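Long-range contacts in sensory transduction histidine kinase, putative (Borrelia burgdorferi, PDB 5BWJ), which probably autophosphorylates on histidine as a membrane hybrid sensor kinase, this chain being a periplasmic sensor domain of Venus flytrap fold thought to sense small molecules: residues F16-Y21 / E29-S34; F10-Q15 / V49-N54. One frame throughout, in Å; residues are numbered along the deposited sequence.

Overall arrangement
From the N terminus, strand 6-13 runs into the loop that carries residues 16-21, and a short two-stranded hairpin, 21-22 with 28-29, then leads into helix 32-42 and strand 45-52. Contact 1 (16-21 with 29-34) closes the small loop around this hairpin and fastens the start of the helix to the loop. Contact 2 (10-15 with 49-54) closes a larger loop that encloses the first, joining strands 6-13 and 45-52 side by side in the main sheet. Their centres lie about 11 Å apart, and they touch where Tyr20 packs on Leu12 and its hydroxyl probably hydrogen-bonds to the carbonyl O of Val13.

Contact 1 of 2, residues F16-Y21 / E29-S34; sequences FFPFYY and EGLIFS
Residues 16-21 curl through a cis peptide before Pro18 and a classic beta bulge, in which Phe19 and Tyr20 both face Phe16, and the Tyr21-Glu29 pair then closes the open end of the hairpin 21-22/28-29, from which residues 30-34 lead through a turn into helix 32-42. This pair is antiparallel and hydrogen-bonded: Tyr21 N to Glu29 O and Glu29 N to Tyr21 O are both 2.8 Å, each donor lying nearly along the C=O axis. Ile32 N donates to a lone pair of Phe19 O at 3.1 Å, while Leu31 N reaches Pro18 O only weakly. Gly30 threads between these bonds, its CA 3.3 Å from Phe19 O in a CA-H...O contact, at backbone angles (phi 157°, psi 173°) that glycine readily adopts.

Leu31, with CG in the crowded position between backbone N and carbonyl carbon (chi1 55°), splays its two methyls: CD1 meets Phe19 CD1 at 3.7 Å, and CD2 lies beside Pro18 CG. Ile32 sets CG2 close to Phe19 O and alongside Tyr20 CB; the Ile32 and Phe19 side chains cross at about a right angle, with Ile32 CD1 against Phe19 CD1. Leu85 and Ala86 of strand 79-94 back Phe19, and Phe182 of the second subunit packs on Leu31.

Tyr21 also takes the crowded chi1 position, which swings its ring over Glu29 O, 3.5 Å above one face; Phe17 CD1 sits over the centre of the opposite face. Glu29, an Mg(2+) ligand in a structure of this protein though no metal is bound to this chain here, runs beside that ring, its OE2 accepting from Ile176 N of the second subunit. A water lies 3.0 Å from Tyr21 OH, in the ring plane, and donates weakly to Glu29 OE1.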
loop_
_atom_site.group_PDB
_atom_site.type_symbol
_atom_site.label_atom_id
_atom_site.label_comp_id
_atom_site.label_asym_id
_atom_site.label_seq_id
_atom_site.Cartn_x
_atom_site.Cartn_y
_atom_site.Cartn_z
ATOM N N PHE B 16 -8.977 5.797 0.686
ATOM C CA PHE B 16 -7.666 5.443 1.219
ATOM C C PHE B 16 -7.494 3.928 1.181
ATOM O O PHE B 16 -7.691 3.248 2.185
ATOM C CB PHE B 16 -7.526 5.982 2.651
ATOM C CG PHE B 16 -6.155 5.812 3.255
ATOM C CD1 PHE B 16 -5.935 6.171 4.575
ATOM C CD2 PHE B 16 -5.091 5.315 2.518
ATOM C CE1 PHE B 16 -4.687 6.025 5.150
ATOM C CE2 PHE B 16 -3.841 5.169 3.090
ATOM C CZ PHE B 16 -3.640 5.525 4.407
ATOM N N PHE B 17 -7.131 3.403 0.015
ATOM C CA PHE B 17 -6.970 1.963 -0.156
ATOM C C PHE B 17 -5.809 1.461 0.698
ATOM O O PHE B 17 -4.751 2.087 0.718
ATOM C CB PHE B 17 -6.727 1.620 -1.628
ATOM C CG PHE B 17 -6.695 0.140 -1.913
ATOM C CD1 PHE B 17 -7.825 -0.508 -2.386
ATOM C CD2 PHE B 17 -5.541 -0.602 -1.708
ATOM C CE1 PHE B 17 -7.805 -1.866 -2.649
ATOM C CE2 PHE B 17 -5.515 -1.960 -1.968
ATOM C CZ PHE B 17 -6.650 -2.594 -2.441
ATOM N N PRO B 18 -5.987 0.327 1.399
ATOM C CA PRO B 18 -7.156 -0.552 1.526
ATOM C C PRO B 18 -7.986 -0.288 2.785
ATOM O O PRO B 18 -8.829 -1.111 3.143
ATOM C CB PRO B 18 -6.519 -1.937 1.594
ATOM C CG PRO B 18 -5.265 -1.691 2.379
ATOM C CD PRO B 18 -4.796 -0.294 2.010
ATOM N N PHE B 19 -7.742 0.834 3.451
ATOM C CA PHE B 19 -8.432 1.140 4.703
ATOM C C PHE B 19 -9.912 1.431 4.477
ATOM O O PHE B 19 -10.764 0.942 5.217
ATOM C CB PHE B 19 -7.754 2.318 5.403
ATOM C CG PHE B 19 -6.374 1.998 5.899
ATOM C CD1 PHE B 19 -6.182 1.503 7.178
ATOM C CD2 PHE B 19 -5.271 2.169 5.079
ATOM C CE1 PHE B 19 -4.916 1.197 7.633
ATOM C CE2 PHE B 19 -4.002 1.864 5.527
ATOM C CZ PHE B 19 -3.824 1.377 6.807
ATOM N N TYR B 20 -10.219 2.224 3.458
ATOM C CA TYR B 20 -11.601 2.425 3.049
ATOM C C TYR B 20 -11.649 2.964 1.628
ATOM O O TYR B 20 -10.892 3.866 1.268
ATOM C CB TYR B 20 -12.333 3.369 4.012
ATOM C CG TYR B 20 -11.670 4.713 4.198
ATOM C CD1 TYR B 20 -11.988 5.784 3.374
ATOM C CD2 TYR B 20 -10.731 4.913 5.202
ATOM C CE1 TYR B 20 -11.385 7.015 3.541
ATOM C CE2 TYR B 20 -10.122 6.139 5.376
ATOM C CZ TYR B 20 -10.452 7.186 4.543
ATOM O OH TYR B 20 -9.849 8.408 4.717
ATOM N N TYR B 21 -12.536 2.393 0.819
ATOM C CA TYR B 21 -12.663 2.784 -0.579
ATOM C C TYR B 21 -13.996 2.313 -1.147
ATOM O O TYR B 21 -14.603 1.379 -0.627
ATOM C CB TYR B 21 -11.506 2.217 -1.403
ATOM C CG TYR B 21 -11.366 0.713 -1.316
ATOM C CD1 TYR B 21 -10.674 0.118 -0.268
ATOM C CD2 TYR B 21 -11.922 -0.113 -2.285
ATOM C CE1 TYR B 21 -10.541 -1.254 -0.187
ATOM C CE2 TYR B 21 -11.794 -1.488 -2.211
ATOM C CZ TYR B 21 -11.102 -2.053 -1.160
ATOM O OH TYR B 21 -10.973 -3.421 -1.084
ATOM N N GLU B 29 -15.950 -0.357 1.099
ATOM C CA GLU B 29 -15.236 -1.543 1.539
ATOM C C GLU B 29 -13.932 -1.117 2.204
ATOM O O GLU B 29 -13.404 -0.049 1.905
ATOM C CB GLU B 29 -14.965 -2.470 0.354
ATOM C CG GLU B 29 -14.250 -3.758 0.723
ATOM C CD GLU B 29 -14.912 -4.980 0.130
ATOM O OE1 GLU B 29 -15.372 -4.916 -1.031
ATOM O OE2 GLU B 29 -14.980 -6.008 0.833
ATOM N N GLY B 30 -13.416 -1.942 3.109
ATOM C CA GLY B 30 -12.156 -1.641 3.761
ATOM C C GLY B 30 -11.974 -2.342 5.090
ATOM O O GLY B 30 -12.894 -2.982 5.602
ATOM N N LEU B 31 -10.777 -2.205 5.652
ATOM C CA LEU B 31 -10.418 -2.874 6.897
ATOM C C LEU B 31 -10.389 -1.916 8.089
ATOM O O LEU B 31 -10.178 -2.345 9.223
ATOM C CB LEU B 31 -9.054 -3.559 6.746
ATOM C CG LEU B 31 -7.882 -2.686 6.288
ATOM C CD1 LEU B 31 -7.183 -2.037 7.466
ATOM C CD2 LEU B 31 -6.898 -3.504 5.471
ATOM N N ILE B 32 -10.597 -0.625 7.836
ATOM C CA ILE B 32 -10.524 0.377 8.899
ATOM C C ILE B 32 -11.615 0.152 9.941
ATOM O O ILE B 32 -11.425 0.434 11.123
ATOM C CB ILE B 32 -10.649 1.820 8.343
ATOM C CG1 ILE B 32 -10.315 2.857 9.422
ATOM C CG2 ILE B 32 -12.055 2.084 7.804
ATOM C CD1 ILE B 32 -8.868 2.858 9.867
ATOM N N PHE B 33 -12.756 -0.360 9.490
ATOM C CA PHE B 33 -13.902 -0.568 10.366
ATOM C C PHE B 33 -13.576 -1.622 11.419
ATOM O O PHE B 33 -13.969 -1.498 12.578
ATOM C CB PHE B 33 -15.128 -0.976 9.545
ATOM C CG PHE B 33 -15.328 -0.140 8.312
ATOM C CD1 PHE B 33 -15.874 1.130 8.401
ATOM C CD2 PHE B 33 -14.954 -0.619 7.067
ATOM C CE1 PHE B 33 -16.050 1.905 7.269
ATOM C CE2 PHE B 33 -15.128 0.151 5.931
ATOM C CZ PHE B 33 -15.678 1.416 6.034
ATOM N N SER B 34 -12.845 -2.651 11.003
ATOM C CA SER B 34 -12.371 -3.684 11.917
ATOM C C SER B 34 -11.398 -3.107 12.943
ATOM O O SER B 34 -11.461 -3.437 14.126
ATOM C CB SER B 34 -11.699 -4.815 11.137
ATOM O OG SER B 34 -11.117 -5.766 12.014
HETATM O O HOH W 1 -12.615 -4.934 -3.072
#

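Contact 2 of 2, residues F10-Q15 / V49-N54; sequences FKLVDQ and VEHIDN
Backbone hydrogen bonds from Glu50 N to Phe10 O and Leu12 N to Glu50 O, both 2.9 Å, carry the parallel pairing of strands 6-13 and 45-52 through this region, and those from Ile52 N to Leu12 O and Asp14 N to Ile52 O continue it; the Ile52 N donor stands above the carbonyl plane. On one face, Leu12 CD1 touches both Val49 CG1, at a tight 3.4 Å, and His51 NE2. On the other, Lys11 and Glu50 run side by side, and NZ meets OE1 in a short salt bridge of 2.5 Å. The Lys11 chain is extended until it bends at chi4 (-62°). Ile52 CD1 lies 3.9 Å from Lys11 CD and also reaches Val13 CG2.

Further out, Glu61 gives Lys11 a second carboxylate and Lys9 pairs with Glu50 OE2, so the two like-charged amines probably share a charge-balanced cluster. Tyr28 stacks on His51, while Ile32 and Phe33 of helix 32-42 cover Leu12 and Leu36 covers Val49. Strand 65-69 flanks 10-13 along its other edge. With helix 32-42 linking the neighbouring parallel strands, this is a beta-alpha-beta unit, as in the alpha/beta lobes of Venus flytrap sensor domains.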
loop_
_atom_site.group_PDB
_atom_site.type_symbol
_atom_site.label_atom_id
_atom_site.label_comp_id
_atom_site.label_asym_id
_atom_site.label_seq_id
_atom_site.Cartn_x
_atom_site.Cartn_y
_atom_site.Cartn_z
ATOM N N PHE B 10 -15.760 9.329 13.897
ATOM C CA PHE B 10 -14.646 9.262 12.960
ATOM C C PHE B 10 -15.110 9.673 11.568
ATOM O O PHE B 10 -16.069 9.113 11.034
ATOM C CB PHE B 10 -14.051 7.852 12.926
ATOM C CG PHE B 10 -13.214 7.516 14.131
ATOM C CD1 PHE B 10 -11.836 7.639 14.089
ATOM C CD2 PHE B 10 -13.806 7.080 15.303
ATOM C CE1 PHE B 10 -11.060 7.331 15.195
ATOM C CE2 PHE B 10 -13.039 6.771 16.412
ATOM C CZ PHE B 10 -11.661 6.896 16.356
ATOM N N LYS B 11 -14.436 10.663 10.991
ATOM C CA LYS B 11 -14.735 11.103 9.632
ATOM C C LYS B 11 -13.694 10.576 8.653
ATOM O O LYS B 11 -12.524 10.961 8.706
ATOM C CB LYS B 11 -14.803 12.630 9.557
ATOM C CG LYS B 11 -16.117 13.208 10.060
ATOM C CD LYS B 11 -16.245 14.678 9.700
ATOM C CE LYS B 11 -17.562 15.259 10.172
ATOM N NZ LYS B 11 -18.738 14.596 9.543
ATOM N N LEU B 12 -14.130 9.688 7.765
ATOM C CA LEU B 12 -13.255 9.118 6.747
ATOM C C LEU B 12 -13.295 9.980 5.492
ATOM O O LEU B 12 -14.309 10.040 4.795
ATOM C CB LEU B 12 -13.669 7.678 6.430
ATOM C CG LEU B 12 -13.785 6.752 7.648
ATOM C CD1 LEU B 12 -14.165 5.340 7.229
ATOM C CD2 LEU B 12 -12.499 6.733 8.452
ATOM N N VAL B 13 -12.184 10.655 5.213
ATOM C CA VAL B 13 -12.127 11.619 4.122
ATOM C C VAL B 13 -11.698 10.961 2.813
ATOM O O VAL B 13 -10.703 10.236 2.770
ATOM C CB VAL B 13 -11.156 12.775 4.446
ATOM C CG1 VAL B 13 -11.206 13.842 3.357
ATOM C CG2 VAL B 13 -11.494 13.386 5.798
ATOM N N ASP B 14 -12.460 11.225 1.754
ATOM C CA ASP B 14 -12.124 10.765 0.410
ATOM C C ASP B 14 -12.012 9.235 0.383
ATOM O O ASP B 14 -12.920 8.541 0.848
ATOM C CB ASP B 14 -10.828 11.442 -0.058
ATOM C CG ASP B 14 -10.597 11.311 -1.556
ATOM O OD1 ASP B 14 -11.560 11.019 -2.296
ATOM O OD2 ASP B 14 -9.443 11.502 -1.996
ATOM N N GLN B 15 -10.914 8.709 -0.157
ATOM C CA GLN B 15 -10.681 7.270 -0.191
ATOM C C GLN B 15 -9.222 6.979 0.132
ATOM O O GLN B 15 -8.342 7.805 -0.119
ATOM C CB GLN B 15 -11.051 6.690 -1.556
ATOM C CG GLN B 15 -12.495 6.947 -1.965
ATOM C CD GLN B 15 -12.863 6.246 -3.257
ATOM O OE1 GLN B 15 -12.789 5.020 -3.356
ATOM N NE2 GLN B 15 -13.253 7.023 -4.261
ATOM N N VAL B 49 -18.921 6.128 12.366
ATOM C CA VAL B 49 -18.143 6.347 11.154
ATOM C C VAL B 49 -18.983 7.091 10.127
ATOM O O VAL B 49 -20.128 6.720 9.863
ATOM C CB VAL B 49 -17.645 5.023 10.549
ATOM C CG1 VAL B 49 -16.778 5.288 9.327
ATOM C CG2 VAL B 49 -16.863 4.229 11.585
ATOM N N GLU B 50 -18.407 8.146 9.560
ATOM C CA GLU B 50 -19.070 8.923 8.522
ATOM C C GLU B 50 -18.093 9.234 7.396
ATOM O O GLU B 50 -16.996 9.734 7.634
ATOM C CB GLU B 50 -19.644 10.220 9.098
ATOM C CG GLU B 50 -20.303 11.118 8.061
ATOM C CD GLU B 50 -20.908 12.368 8.668
ATOM O OE1 GLU B 50 -20.529 13.479 8.240
ATOM O OE2 GLU B 50 -21.766 12.238 9.567
ATOM N N HIS B 51 -18.501 8.933 6.169
ATOM C CA HIS B 51 -17.679 9.218 5.002
ATOM C C HIS B 51 -17.981 10.601 4.444
ATOM O O HIS B 51 -19.141 11.006 4.355
ATOM C CB HIS B 51 -17.900 8.164 3.918
ATOM C CG HIS B 51 -17.433 6.795 4.304
ATOM N ND1 HIS B 51 -18.232 5.902 4.985
ATOM C CD2 HIS B 51 -16.250 6.168 4.105
ATOM C CE1 HIS B 51 -17.560 4.782 5.187
ATOM N NE2 HIS B 51 -16.356 4.917 4.663
ATOM N N ILE B 52 -16.927 11.322 4.078
ATOM C CA ILE B 52 -17.061 12.581 3.359
ATOM C C ILE B 52 -16.033 12.630 2.233
ATOM O O ILE B 52 -14.867 12.285 2.425
ATOM C CB ILE B 52 -16.887 13.799 4.292
ATOM C CG1 ILE B 52 -15.635 13.647 5.162
ATOM C CG2 ILE B 52 -18.125 13.965 5.173
ATOM C CD1 ILE B 52 -15.267 14.900 5.930
ATOM N N ASP B 53 -16.477 13.039 1.049
ATOM C CA ASP B 53 -15.596 13.122 -0.109
ATOM C C ASP B 53 -14.599 14.261 0.050
ATOM O O ASP B 53 -13.395 14.081 -0.141
ATOM C CB ASP B 53 -16.411 13.314 -1.390
ATOM C CG ASP B 53 -17.221 12.088 -1.753
ATOM O OD1 ASP B 53 -17.415 11.221 -0.875
ATOM O OD2 ASP B 53 -17.667 11.990 -2.917
ATOM N N ASN B 54 -15.116 15.431 0.411
ATOM C CA ASN B 54 -14.318 16.647 0.484
ATOM C C ASN B 54 -14.166 17.134 1.916
ATOM O O ASN B 54 -14.939 16.754 2.797
ATOM C CB ASN B 54 -14.957 17.745 -0.370
ATOM C CG ASN B 54 -15.330 17.261 -1.755
ATOM O OD1 ASN B 54 -14.665 16.394 -2.322
ATOM N ND2 ASN B 54 -16.404 17.816 -2.307
#